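Local coordinates for PKS_KS domain-containing protein (Photorhabdus luminescens subsp. laumondii, PDB 6SMO), which probably catalyses carbon–carbon bond formation as a 3-oxoacyl-[acyl-carrier-protein] synthase, and here holds a pentaoxo-dodecanal chain in its pocket, at residues Phe70-Ile75 with Ile227-Glu231; Val36-Thr40 with Ile75-Tyr79; Phe258-Gly263 with Thr367-Leu371; Lys95-Ala100 with Ala217-Pro221. All blocks are in the same frame, centred on the assembly; numbering follows the deposited sequence.

Contacts 1 and 3 touch the bound polyketone LKZ, through Ser229 and Phe230 in one and His369 and Leu371 in the other; contacts 4 and 2 stand further back. Contact 3 touches each of the others, its centre lying about 8 Å from that of contact 2, 11 Å from that of contact 1 and 12 Å from that of contact 4. Phe230 CG and Phe258 CZ, 3.8 Å apart, join contacts 1 and 3. Ile75 belongs to both contact 1 and contact 2, whose centres are about 17 Å apart. Between nearest atoms, the Glu219 side chain of contact 4 is about 6 Å from LKZ, and Gly76 CA of contact 2 about 13 Å.

Contact 1: Phe70-Ile75 with Ile227-Glu231; sequences FKSGAI and IGSFE. With LKZ (3,5,7,9,11-pentakis(oxidanylidene)dodecanal), chain H.
Phe70 and Glu231 mark the closest backbone approach, CA to CA 6.7 Å, where the irregular segment 70-75 passes beside one face of helix 227-231. Glu231 is the central side chain: its CG lies anti to the backbone N (chi1 180°) and the chain then bends at chi2, which brings the carboxylate up to the backbone at Lys71 and Ser72. OE2 accepts the Lys71 N-H at 3.2 Å, the donor standing well above the carboxylate plane, and OE1 takes a weak bond from Ser72 N at 3.5 Å. Each oxygen thus meets one of two successive amides, which probably helps orient the buried carboxylate. The Phe70 ring packs obliquely against the same helix face, its CD1 3.6 Å from Glu231 CG, and it meets the helix backbone at Gly228, where CE1 is 3.6 Å from CA. Ile227 finishes the apolar part, with CG2 4.1 Å from Phe70 CD2 and CD1 4.3 Å from Ile75 CG2. Leu117 and Ile122 of a neighbouring chain, the Ketoacyl_synth_N domain-containing protein, pack on Phe70 and Glu231. Ser229 and Phe230 turn to the ligand, Ser229 OG coming within 3.2 Å of LKZ C4. The arrangement is a loop anchored on helix 224-233, whose Ser229 and Phe230 line the LKZ pocket, consistent with the chain-binding pocket of a thiolase-like ketosynthase.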
loop_
_atom_site.group_PDB
_atom_site.type_symbol
_atom_site.label_atom_id
_atom_site.label_comp_id
_atom_site.label_asym_id
_atom_site.label_seq_id
_atom_site.Cartn_x
_atom_site.Cartn_y
_atom_site.Cartn_z
ATOM N N PHE B 70 -6.456 -11.192 -24.212
ATOM C CA PHE B 70 -7.063 -11.404 -22.871
ATOM C C PHE B 70 -8.454 -12.024 -23.045
ATOM O O PHE B 70 -9.154 -11.669 -24.014
ATOM C CB PHE B 70 -7.164 -10.090 -22.088
ATOM C CG PHE B 70 -5.875 -9.324 -21.915
ATOM C CD1 PHE B 70 -4.692 -9.969 -21.585
ATOM C CD2 PHE B 70 -5.854 -7.943 -22.048
ATOM C CE1 PHE B 70 -3.515 -9.255 -21.416
ATOM C CE2 PHE B 70 -4.677 -7.230 -21.876
ATOM C CZ PHE B 70 -3.510 -7.887 -21.561
ATOM N N LYS B 71 -8.841 -12.916 -22.127
ATOM C CA LYS B 71 -10.164 -13.599 -22.110
ATOM C C LYS B 71 -11.240 -12.633 -21.596
ATOM O O LYS B 71 -12.427 -12.869 -21.895
ATOM C CB LYS B 71 -10.094 -14.870 -21.258
ATOM C CG LYS B 71 -9.190 -15.963 -21.813
ATOM C CD LYS B 71 -8.896 -17.079 -20.831
ATOM C CE LYS B 71 -10.043 -18.054 -20.672
ATOM N NZ LYS B 71 -9.779 -19.036 -19.593
ATOM N N SER B 72 -10.842 -11.592 -20.856
ATOM C CA SER B 72 -11.734 -10.532 -20.312
ATOM C C SER B 72 -12.239 -9.636 -21.451
ATOM O O SER B 72 -11.442 -9.338 -22.364
ATOM C CB SER B 72 -11.025 -9.721 -19.256
ATOM O OG SER B 72 -11.878 -8.718 -18.725
ATOM N N GLY B 73 -13.512 -9.229 -21.387
ATOM C CA GLY B 73 -14.152 -8.313 -22.353
ATOM C C GLY B 73 -15.087 -7.324 -21.673
ATOM O O GLY B 73 -16.068 -6.911 -22.320
ATOM N N ALA B 74 -14.794 -6.956 -20.421
ATOM C CA ALA B 74 -15.572 -5.998 -19.601
ATOM C C ALA B 74 -14.621 -5.158 -18.739
ATOM O O ALA B 74 -13.677 -5.740 -18.167
ATOM C CB ALA B 74 -16.565 -6.747 -18.745
ATOM N N ILE B 75 -14.867 -3.846 -18.657
ATOM C CA ILE B 75 -14.107 -2.885 -17.798
ATOM C C ILE B 75 -15.071 -1.829 -17.244
ATOM O O ILE B 75 -16.110 -1.576 -17.886
ATOM C CB ILE B 75 -12.944 -2.227 -18.572
ATOM C CG1 ILE B 75 -13.390 -1.703 -19.940
ATOM C CG2 ILE B 75 -11.763 -3.179 -18.690
ATOM C CD1 ILE B 75 -12.451 -0.682 -20.543
ATOM N N ILE B 227 -4.069 -4.877 -16.326
ATOM C CA ILE B 227 -5.146 -5.829 -16.739
ATOM C C ILE B 227 -4.512 -7.200 -17.017
ATOM O O ILE B 227 -5.087 -8.212 -16.574
ATOM C CB ILE B 227 -5.941 -5.293 -17.950
ATOM C CG1 ILE B 227 -6.652 -3.977 -17.612
ATOM C CG2 ILE B 227 -6.915 -6.346 -18.469
ATOM C CD1 ILE B 227 -7.499 -3.410 -18.730
ATOM N N GLY B 228 -3.372 -7.221 -17.716
ATOM C CA GLY B 228 -2.617 -8.442 -18.058
ATOM C C GLY B 228 -2.095 -9.163 -16.825
ATOM O O GLY B 228 -2.065 -10.410 -16.842
ATOM N N SER B 229 -1.690 -8.413 -15.794
ATOM C CA SER B 229 -1.154 -8.943 -14.511
ATOM C C SER B 229 -2.220 -9.794 -13.810
ATOM O O SER B 229 -1.892 -10.922 -13.393
ATOM C CB SER B 229 -0.672 -7.829 -13.617
ATOM O OG SER B 229 -1.749 -6.995 -13.219
ATOM N N PHE B 230 -3.446 -9.275 -13.718
ATOM C CA PHE B 230 -4.578 -9.980 -13.063
ATOM C C PHE B 230 -5.063 -11.102 -13.980
ATOM O O PHE B 230 -5.358 -12.195 -13.499
ATOM C CB PHE B 230 -5.687 -8.990 -12.703
ATOM C CG PHE B 230 -5.302 -7.960 -11.674
ATOM C CD1 PHE B 230 -4.960 -8.334 -10.388
ATOM C CD2 PHE B 230 -5.287 -6.614 -11.986
ATOM C CE1 PHE B 230 -4.605 -7.388 -9.442
ATOM C CE2 PHE B 230 -4.926 -5.671 -11.042
ATOM C CZ PHE B 230 -4.589 -6.058 -9.773
ATOM N N GLU B 231 -5.128 -10.815 -15.274
ATOM C CA GLU B 231 -5.510 -11.803 -16.319
ATOM C C GLU B 231 -4.621 -13.045 -16.186
ATOM O O GLU B 231 -5.176 -14.160 -16.109
ATOM C CB GLU B 231 -5.387 -11.176 -17.709
ATOM C CG GLU B 231 -5.751 -12.122 -18.836
ATOM C CD GLU B 231 -7.232 -12.410 -18.998
ATOM O OE1 GLU B 231 -8.041 -11.473 -18.838
ATOM O OE2 GLU B 231 -7.574 -13.574 -19.291
HETATM C C4 LKZ H . -0.408 -5.241 -10.872
HETATM C C5 LKZ H . 0.052 -4.893 -9.479
HETATM C C6 LKZ H . -0.811 -3.911 -8.680
HETATM C C7 LKZ H . -1.481 -4.660 -7.550
HETATM C C8 LKZ H . -2.339 -3.897 -6.533
HETATM C C10 LKZ H . -6.469 -6.508 -4.674
HETATM C C22 LKZ H . 0.389 -4.397 -11.848
HETATM C C11 LKZ H . -7.287 -5.358 -5.202
HETATM O O19 LKZ H . -8.066 -5.482 -6.131
HETATM C C3 LKZ H . -5.069 -5.933 -4.572
HETATM O O23 LKZ H . -4.451 -5.995 -3.523
HETATM C C2 LKZ H . -4.534 -5.164 -5.787
HETATM C C9 LKZ H . -3.026 -4.945 -5.654
HETATM O O20 LKZ H . -2.353 -5.648 -4.925
HETATM O O21 LKZ H . -1.378 -5.866 -7.487
HETATM O O22 LKZ H . 1.087 -5.368 -9.040
HETATM O O24 LKZ H . 1.396 -4.814 -12.401
HETATM C C23 LKZ H . -0.144 -3.000 -12.100
#

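Contact 2: Val36-Thr40 with Ile75-Tyr79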
loop_
_atom_site.group_PDB
_atom_site.type_symbol
_atom_site.label_atom_id
_atom_site.label_comp_id
_atom_site.label_asym_id
_atom_site.label_seq_id
_atom_site.Cartn_x
_atom_site.Cartn_y
_atom_site.Cartn_z
ATOM N N VAL B 36 -16.511 12.268 -6.022
ATOM C CA VAL B 36 -16.367 10.927 -6.663
ATOM C C VAL B 36 -16.275 11.084 -8.187
ATOM O O VAL B 36 -17.057 11.871 -8.757
ATOM C CB VAL B 36 -17.515 9.984 -6.248
ATOM C CG1 VAL B 36 -18.885 10.546 -6.602
ATOM C CG2 VAL B 36 -17.341 8.588 -6.824
ATOM N N VAL B 37 -15.329 10.363 -8.795
ATOM C CA VAL B 37 -15.227 10.106 -10.262
ATOM C C VAL B 37 -15.302 8.588 -10.454
ATOM O O VAL B 37 -14.276 7.921 -10.229
ATOM C CB VAL B 37 -13.926 10.688 -10.853
ATOM C CG1 VAL B 37 -13.805 10.414 -12.346
ATOM C CG2 VAL B 37 -13.793 12.177 -10.573
ATOM N N ALA B 38 -16.478 8.067 -10.822
ATOM C CA ALA B 38 -16.766 6.617 -10.921
ATOM C C ALA B 38 -17.370 6.291 -12.285
ATOM O O ALA B 38 -17.912 7.171 -12.952
ATOM C CB ALA B 38 -17.686 6.200 -9.800
ATOM N N PRO B 39 -17.280 5.020 -12.746
ATOM C CA PRO B 39 -17.924 4.595 -13.991
ATOM C C PRO B 39 -19.456 4.716 -13.964
ATOM O O PRO B 39 -20.038 4.881 -15.020
ATOM C CB PRO B 39 -17.517 3.117 -14.132
ATOM C CG PRO B 39 -16.272 2.992 -13.283
ATOM C CD PRO B 39 -16.513 3.932 -12.121
ATOM N N THR B 40 -20.064 4.619 -12.776
ATOM C CA THR B 40 -21.529 4.761 -12.552
ATOM C C THR B 40 -21.938 6.232 -12.704
ATOM O O THR B 40 -23.066 6.474 -13.169
ATOM C CB THR B 40 -21.948 4.201 -11.187
ATOM O OG1 THR B 40 -21.009 4.641 -10.205
ATOM C CG2 THR B 40 -22.028 2.690 -11.175
ATOM N N ILE B 75 -14.867 -3.846 -18.657
ATOM C CA ILE B 75 -14.107 -2.885 -17.798
ATOM C C ILE B 75 -15.071 -1.829 -17.244
ATOM O O ILE B 75 -16.110 -1.576 -17.886
ATOM C CB ILE B 75 -12.944 -2.227 -18.572
ATOM C CG1 ILE B 75 -13.390 -1.703 -19.940
ATOM C CG2 ILE B 75 -11.763 -3.179 -18.690
ATOM C CD1 ILE B 75 -12.451 -0.682 -20.543
ATOM N N GLY B 76 -14.725 -1.245 -16.092
ATOM C CA GLY B 76 -15.404 -0.072 -15.508
ATOM C C GLY B 76 -14.700 1.213 -15.904
ATOM O O GLY B 76 -13.861 1.695 -15.117
ATOM N N GLN B 77 -15.016 1.735 -17.094
ATOM C CA GLN B 77 -14.416 2.967 -17.675
ATOM C C GLN B 77 -15.339 4.156 -17.381
ATOM O O GLN B 77 -16.571 3.964 -17.416
ATOM C CB GLN B 77 -14.197 2.778 -19.177
ATOM C CG GLN B 77 -13.138 3.700 -19.762
ATOM C CD GLN B 77 -12.791 3.333 -21.184
ATOM O OE1 GLN B 77 -13.661 3.035 -21.999
ATOM N NE2 GLN B 77 -11.504 3.352 -21.492
ATOM N N VAL B 78 -14.763 5.332 -17.108
ATOM C CA VAL B 78 -15.508 6.565 -16.706
ATOM C C VAL B 78 -15.895 7.364 -17.959
ATOM O O VAL B 78 -17.021 7.897 -17.981
ATOM C CB VAL B 78 -14.717 7.423 -15.695
ATOM C CG1 VAL B 78 -14.460 6.668 -14.402
ATOM C CG2 VAL B 78 -13.411 7.958 -16.264
ATOM N N TYR B 79 -15.003 7.441 -18.954
ATOM C CA TYR B 79 -15.210 8.170 -20.236
ATOM C C TYR B 79 -15.043 7.200 -21.412
ATOM O O TYR B 79 -13.912 6.709 -21.594
ATOM C CB TYR B 79 -14.243 9.352 -20.349
ATOM C CG TYR B 79 -14.289 10.322 -19.194
ATOM C CD1 TYR B 79 -15.480 10.912 -18.800
ATOM C CD2 TYR B 79 -13.138 10.664 -18.500
ATOM C CE1 TYR B 79 -15.530 11.805 -17.742
ATOM C CE2 TYR B 79 -13.171 11.554 -17.439
ATOM C CZ TYR B 79 -14.371 12.128 -17.058
ATOM O OH TYR B 79 -14.411 13.009 -16.014
#
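Pro39 presses its ring against the backbone of Gly76 and Gln77: CG lies 3.3 Å from Gly76 O and CB 3.5 Å from Gln77 O, so that the ring packs on two successive carbonyls. Val78 answers from the other segment. Its CG1 lies anti to the carbonyl carbon (chi1 -62°), and from there it sits against the Ala38-Pro39 peptide, 3.6 Å from Ala38 C and 3.7 Å from Pro39 N. The same methyl reaches Pro39 CD at 4.1 Å and Val37 CG1 at 4.3 Å, and so touches three residues in a row. Backbones come as near as 4.1 Å between the CA atoms of Pro39 and Val78, yet no hydrogen bond joins the two segments; van der Waals contact does the work. In fold terms, this is the end of strand 29-37, which runs between 263-271 and 284-293 in the thiolase-like core, meeting the loop that leads toward helix 95-111. Partners outside hold both segments. Val37 is paired through its backbone with Cys264 of the adjoining strand, while Gly76 bonds through its backbone to Ile260 and, by its carbonyl oxygen, to Glu262, and Val78 N makes a weak bond to Glu262 OE1. Phe99 of helix 95-111 bridges the two sides by packing on both Val37 and Val78, and Phe47 of helix 44-53 touches Val36, Ala38 and Thr40.

Contact 3: Phe258-Gly263 with Thr367-Leu371. With LKZ (3,5,7,9,11-pentakis(oxidanylidene)dodecanal), chain H.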
loop_
_atom_site.group_PDB
_atom_site.type_symbol
_atom_site.label_atom_id
_atom_site.label_comp_id
_atom_site.label_asym_id
_atom_site.label_seq_id
_atom_site.Cartn_x
_atom_site.Cartn_y
_atom_site.Cartn_z
ATOM N N PHE B 258 -13.314 -10.732 -10.832
ATOM C CA PHE B 258 -13.706 -9.302 -10.715
ATOM C C PHE B 258 -13.501 -8.597 -12.063
ATOM O O PHE B 258 -12.505 -8.884 -12.753
ATOM C CB PHE B 258 -12.945 -8.611 -9.576
ATOM C CG PHE B 258 -11.471 -8.372 -9.796
ATOM C CD1 PHE B 258 -11.025 -7.272 -10.513
ATOM C CD2 PHE B 258 -10.524 -9.226 -9.248
ATOM C CE1 PHE B 258 -9.670 -7.046 -10.701
ATOM C CE2 PHE B 258 -9.169 -8.997 -9.436
ATOM C CZ PHE B 258 -8.744 -7.908 -10.161
ATOM N N VAL B 259 -14.436 -7.712 -12.422
ATOM C CA VAL B 259 -14.325 -6.779 -13.583
ATOM C C VAL B 259 -13.513 -5.563 -13.122
ATOM O O VAL B 259 -14.018 -4.819 -12.260
ATOM C CB VAL B 259 -15.711 -6.363 -14.115
ATOM C CG1 VAL B 259 -15.617 -5.261 -15.162
ATOM C CG2 VAL B 259 -16.482 -7.552 -14.664
ATOM N N ILE B 260 -12.305 -5.380 -13.667
ATOM C CA ILE B 260 -11.387 -4.256 -13.311
ATOM C C ILE B 260 -12.030 -2.936 -13.755
ATOM O O ILE B 260 -12.738 -2.936 -14.781
ATOM C CB ILE B 260 -9.983 -4.453 -13.918
ATOM C CG1 ILE B 260 -8.953 -3.532 -13.257
ATOM C CG2 ILE B 260 -10.002 -4.283 -15.431
ATOM C CD1 ILE B 260 -7.521 -3.969 -13.460
ATOM N N ALA B 261 -11.785 -1.861 -13.001
ATOM C CA ALA B 261 -12.379 -0.519 -13.203
ATOM C C ALA B 261 -11.365 0.562 -12.814
ATOM O O ALA B 261 -10.324 0.211 -12.231
ATOM C CB ALA B 261 -13.644 -0.397 -12.390
ATOM N N GLU B 262 -11.672 1.821 -13.136
ATOM C CA GLU B 262 -10.888 3.021 -12.737
ATOM C C GLU B 262 -11.816 3.992 -12.002
ATOM O O GLU B 262 -13.046 3.779 -12.038
ATOM C CB GLU B 262 -10.240 3.684 -13.957
ATOM C CG GLU B 262 -11.231 4.167 -15.005
ATOM C CD GLU B 262 -10.612 4.874 -16.201
ATOM O OE1 GLU B 262 -11.375 5.283 -17.099
ATOM O OE2 GLU B 262 -9.371 5.014 -16.236
ATOM N N GLY B 263 -11.245 5.011 -11.356
ATOM C CA GLY B 263 -11.998 6.077 -10.669
ATOM C C GLY B 263 -11.274 6.592 -9.439
ATOM O O GLY B 263 -10.104 6.213 -9.230
ATOM N N THR B 367 -20.038 -0.771 -10.580
ATOM C CA THR B 367 -18.802 0.030 -10.802
ATOM C C THR B 367 -17.656 -0.845 -11.327
ATOM O O THR B 367 -16.796 -0.302 -12.048
ATOM C CB THR B 367 -18.350 0.731 -9.515
ATOM O OG1 THR B 367 -18.321 -0.236 -8.464
ATOM C CG2 THR B 367 -19.248 1.886 -9.125
ATOM N N GLY B 368 -17.634 -2.134 -10.973
ATOM C CA GLY B 368 -16.456 -3.006 -11.142
ATOM C C GLY B 368 -15.456 -2.756 -10.028
ATOM O O GLY B 368 -15.838 -2.097 -9.039
ATOM N N HIS B 369 -14.227 -3.249 -10.194
ATOM C CA HIS B 369 -13.181 -3.170 -9.143
ATOM C C HIS B 369 -12.094 -2.157 -9.511
ATOM O O HIS B 369 -11.341 -2.411 -10.443
ATOM C CB HIS B 369 -12.630 -4.576 -8.864
ATOM C CG HIS B 369 -11.942 -4.718 -7.548
ATOM N ND1 HIS B 369 -11.651 -3.648 -6.753
ATOM C CD2 HIS B 369 -11.461 -5.795 -6.906
ATOM C CE1 HIS B 369 -11.032 -4.055 -5.674
ATOM N NE2 HIS B 369 -10.911 -5.362 -5.742
ATOM N N ALA B 370 -11.995 -1.084 -8.729
ATOM C CA ALA B 370 -11.019 0.011 -8.927
ATOM C C ALA B 370 -9.881 -0.121 -7.914
ATOM O O ALA B 370 -9.230 0.877 -7.650
ATOM C CB ALA B 370 -11.709 1.345 -8.828
ATOM N N LEU B 371 -9.715 -1.314 -7.346
ATOM C CA LEU B 371 -8.642 -1.641 -6.372
ATOM C C LEU B 371 -8.772 -0.741 -5.146
ATOM O O LEU B 371 -9.787 -0.842 -4.463
ATOM C CB LEU B 371 -7.254 -1.564 -7.017
ATOM C CG LEU B 371 -7.146 -2.066 -8.456
ATOM C CD1 LEU B 371 -5.703 -2.059 -8.918
ATOM C CD2 LEU B 371 -7.740 -3.452 -8.612
HETATM C C4 LKZ H . -0.408 -5.241 -10.872
HETATM C C5 LKZ H . 0.052 -4.893 -9.479
HETATM C C6 LKZ H . -0.811 -3.911 -8.680
HETATM C C7 LKZ H . -1.481 -4.660 -7.550
HETATM C C8 LKZ H . -2.339 -3.897 -6.533
HETATM C C10 LKZ H . -6.469 -6.508 -4.674
HETATM C C22 LKZ H . 0.389 -4.397 -11.848
HETATM C C11 LKZ H . -7.287 -5.358 -5.202
HETATM O O19 LKZ H . -8.066 -5.482 -6.131
HETATM C C3 LKZ H . -5.069 -5.933 -4.572
HETATM O O23 LKZ H . -4.451 -5.995 -3.523
HETATM C C2 LKZ H . -4.534 -5.164 -5.787
HETATM C C9 LKZ H . -3.026 -4.945 -5.654
HETATM O O20 LKZ H . -2.353 -5.648 -4.925
HETATM O O21 LKZ H . -1.378 -5.866 -7.487
HETATM O O22 LKZ H . 1.087 -5.368 -9.040
HETATM O O24 LKZ H . 1.396 -4.814 -12.401
HETATM C C23 LKZ H . -0.144 -3.000 -12.100
#
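The wall of the LKZ pocket that carries His369 is built here, with Phe258 and His369 meeting as a T-shaped pair: the edge of the imidazole points at the face of the phenyl ring, centroids 5.0 Å apart and planes at 72°. His369 CD2 stands over that face toward its rim, and CB lies 3.5 Å from Phe258 CD1. With CG anti to the backbone N (chi1 -160°), the imidazole is carried to the ligand, where NE2 comes to 2.9 Å from LKZ O19. Leu371 CD2 approaches the same oxygen to 3.2 Å. Cys191 touches Leu371 and His332 meets the ring of His369, a grouping consistent with the Cys-His-His sites of ketosynthases in the thiolase fold. The backbone beneath is held by a single beta bridge between Ile260 and His369: His369 N donates to Val259 O at 2.6 Å, and Ala261 N donates to His369 O at 2.7 Å. Gly368, with positive phi (79°), is the first residue to leave the short helix 364-367, and its CA lies against Val259 O. Beyond the bridge, Ala261 CB meets Ala370 CB at 4.4 Å, and Ala370 CA offers its hydrogen to Ala261 O. On the other side of segment 258-263, Ile260 leans on Ser226, Ile227 and Phe230 of helix 224-233.

Contact 4: Lys95-Ala100 with Ala217-Pro221; sequences KYLQFA and ASEAP
Ser218 OG donates to Tyr96 O at 2.8 Å, in the plane of the carbonyl and on a lone pair, the one hydrogen bond between helix 95-100 and strand 217-219. The hydroxyl lies anti to the serine backbone N (chi1 -175°), which sends it straight at the first turn of the helix, where the CB of Phe99 is also near. Tyr96 presents its ring edge to the strand: CE1 is 3.4 Å from Ser218 O, nearly in the ring plane, while its OH bonds to Phe167 O. Ser218 O is itself hydrogen-bonded to Thr129 OG1. Phe99 likewise turns its own edge, CD2 standing 3.9 Å from Glu219 O. Helix and strand run at 143°, roughly antiparallel, with axes 7.2 Å apart. This is a helix packed on a sheet of the thiolase fold, where strand 212-219 runs between 123-128 and 263-271. Alanines fill the interface: Ala220 CB lies against Lys95 CB at 3.6 Å and Tyr96 CB at 4.1 Å, and Ala100 CB meets Ser218 CB at 4.1 Å. Lys95 then carries its charged end on to a salt bridge with Glu262. Glu219 points from the strand's other side, its carboxylate taking the N-H groups of Ala130 and Ile131, both residues of the LKZ pocket. Helix 372-388 covers that side, its Ala372 and Ala373 touching Glu219 and its Ala376 touching Ala217.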
loop_
_atom_site.group_PDB
_atom_site.type_symbol
_atom_site.label_atom_id
_atom_site.label_comp_id
_atom_site.label_asym_id
_atom_site.label_seq_id
_atom_site.Cartn_x
_atom_site.Cartn_y
_atom_site.Cartn_z
ATOM N N LYS B 95 -4.341 9.823 -15.733
ATOM C CA LYS B 95 -5.715 9.662 -15.178
ATOM C C LYS B 95 -5.663 9.634 -13.646
ATOM O O LYS B 95 -6.541 10.261 -13.019
ATOM C CB LYS B 95 -6.366 8.378 -15.702
ATOM C CG LYS B 95 -6.943 8.463 -17.109
ATOM C CD LYS B 95 -7.069 7.107 -17.777
ATOM C CE LYS B 95 -8.315 6.959 -18.624
ATOM N NZ LYS B 95 -8.545 5.544 -19.003
ATOM N N TYR B 96 -4.683 8.924 -13.074
ATOM C CA TYR B 96 -4.486 8.762 -11.608
ATOM C C TYR B 96 -4.451 10.140 -10.936
ATOM O O TYR B 96 -5.151 10.330 -9.922
ATOM C CB TYR B 96 -3.210 7.967 -11.308
ATOM C CG TYR B 96 -2.713 8.107 -9.890
ATOM C CD1 TYR B 96 -3.487 7.689 -8.819
ATOM C CD2 TYR B 96 -1.478 8.671 -9.614
ATOM C CE1 TYR B 96 -3.046 7.824 -7.512
ATOM C CE2 TYR B 96 -1.021 8.811 -8.313
ATOM C CZ TYR B 96 -1.808 8.386 -7.257
ATOM O OH TYR B 96 -1.367 8.520 -5.972
ATOM N N LEU B 97 -3.657 11.064 -11.488
ATOM C CA LEU B 97 -3.505 12.455 -10.979
ATOM C C LEU B 97 -4.769 13.266 -11.299
ATOM O O LEU B 97 -5.185 14.062 -10.435
ATOM C CB LEU B 97 -2.256 13.087 -11.607
ATOM C CG LEU B 97 -1.908 14.504 -11.148
ATOM C CD1 LEU B 97 -1.945 14.629 -9.631
ATOM C CD2 LEU B 97 -0.542 14.916 -11.675
ATOM N N GLN B 98 -5.360 13.062 -12.483
ATOM C CA GLN B 98 -6.548 13.816 -12.971
ATOM C C GLN B 98 -7.753 13.542 -12.059
ATOM O O GLN B 98 -8.373 14.523 -11.603
ATOM C CB GLN B 98 -6.878 13.449 -14.420
ATOM C CG GLN B 98 -7.820 14.439 -15.096
ATOM C CD GLN B 98 -8.628 13.811 -16.205
ATOM O OE1 GLN B 98 -8.090 13.222 -17.140
ATOM N NE2 GLN B 98 -9.942 13.941 -16.111
ATOM N N PHE B 99 -8.069 12.265 -11.809
ATOM C CA PHE B 99 -9.249 11.821 -11.017
ATOM C C PHE B 99 -9.142 12.333 -9.575
ATOM O O PHE B 99 -10.191 12.663 -8.984
ATOM C CB PHE B 99 -9.394 10.295 -11.028
ATOM C CG PHE B 99 -9.663 9.664 -12.373
ATOM C CD1 PHE B 99 -10.242 10.382 -13.411
ATOM C CD2 PHE B 99 -9.367 8.325 -12.588
ATOM C CE1 PHE B 99 -10.490 9.784 -14.636
ATOM C CE2 PHE B 99 -9.621 7.729 -13.814
ATOM C CZ PHE B 99 -10.182 8.459 -14.836
ATOM N N ALA B 100 -7.921 12.392 -9.031
ATOM C CA ALA B 100 -7.621 12.876 -7.662
ATOM C C ALA B 100 -7.943 14.373 -7.556
ATOM O O ALA B 100 -8.605 14.760 -6.574
ATOM C CB ALA B 100 -6.180 12.594 -7.317
ATOM N N ALA B 217 -8.905 7.692 -1.997
ATOM C CA ALA B 217 -7.996 6.954 -2.907
ATOM C C ALA B 217 -8.361 7.229 -4.372
ATOM O O ALA B 217 -9.557 7.431 -4.661
ATOM C CB ALA B 217 -8.051 5.479 -2.596
ATOM N N SER B 218 -7.360 7.157 -5.245
ATOM C CA SER B 218 -7.481 7.317 -6.713
ATOM C C SER B 218 -6.791 6.136 -7.395
ATOM O O SER B 218 -5.743 5.763 -6.928
ATOM C CB SER B 218 -6.881 8.604 -7.154
ATOM O OG SER B 218 -7.097 8.819 -8.526
ATOM N N GLU B 219 -7.390 5.571 -8.447
ATOM C CA GLU B 219 -6.798 4.432 -9.189
ATOM C C GLU B 219 -7.048 4.558 -10.694
ATOM O O GLU B 219 -8.147 4.918 -11.047
ATOM C CB GLU B 219 -7.481 3.162 -8.718
ATOM C CG GLU B 219 -6.663 1.923 -8.922
ATOM C CD GLU B 219 -5.413 1.888 -8.084
ATOM O OE1 GLU B 219 -4.326 1.821 -8.648
ATOM O OE2 GLU B 219 -5.552 1.946 -6.887
ATOM N N ALA B 220 -6.050 4.251 -11.532
ATOM C CA ALA B 220 -6.186 4.253 -13.009
ATOM C C ALA B 220 -5.509 3.007 -13.581
ATOM O O ALA B 220 -4.501 3.143 -14.265
ATOM C CB ALA B 220 -5.607 5.509 -13.585
ATOM N N PRO B 221 -6.068 1.800 -13.391
ATOM C CA PRO B 221 -5.426 0.557 -13.793
ATOM C C PRO B 221 -5.888 -0.068 -15.108
ATOM O O PRO B 221 -5.724 -1.224 -15.266
ATOM C CB PRO B 221 -5.895 -0.332 -12.646
ATOM C CG PRO B 221 -7.313 0.077 -12.441
ATOM C CD PRO B 221 -7.340 1.553 -12.748
#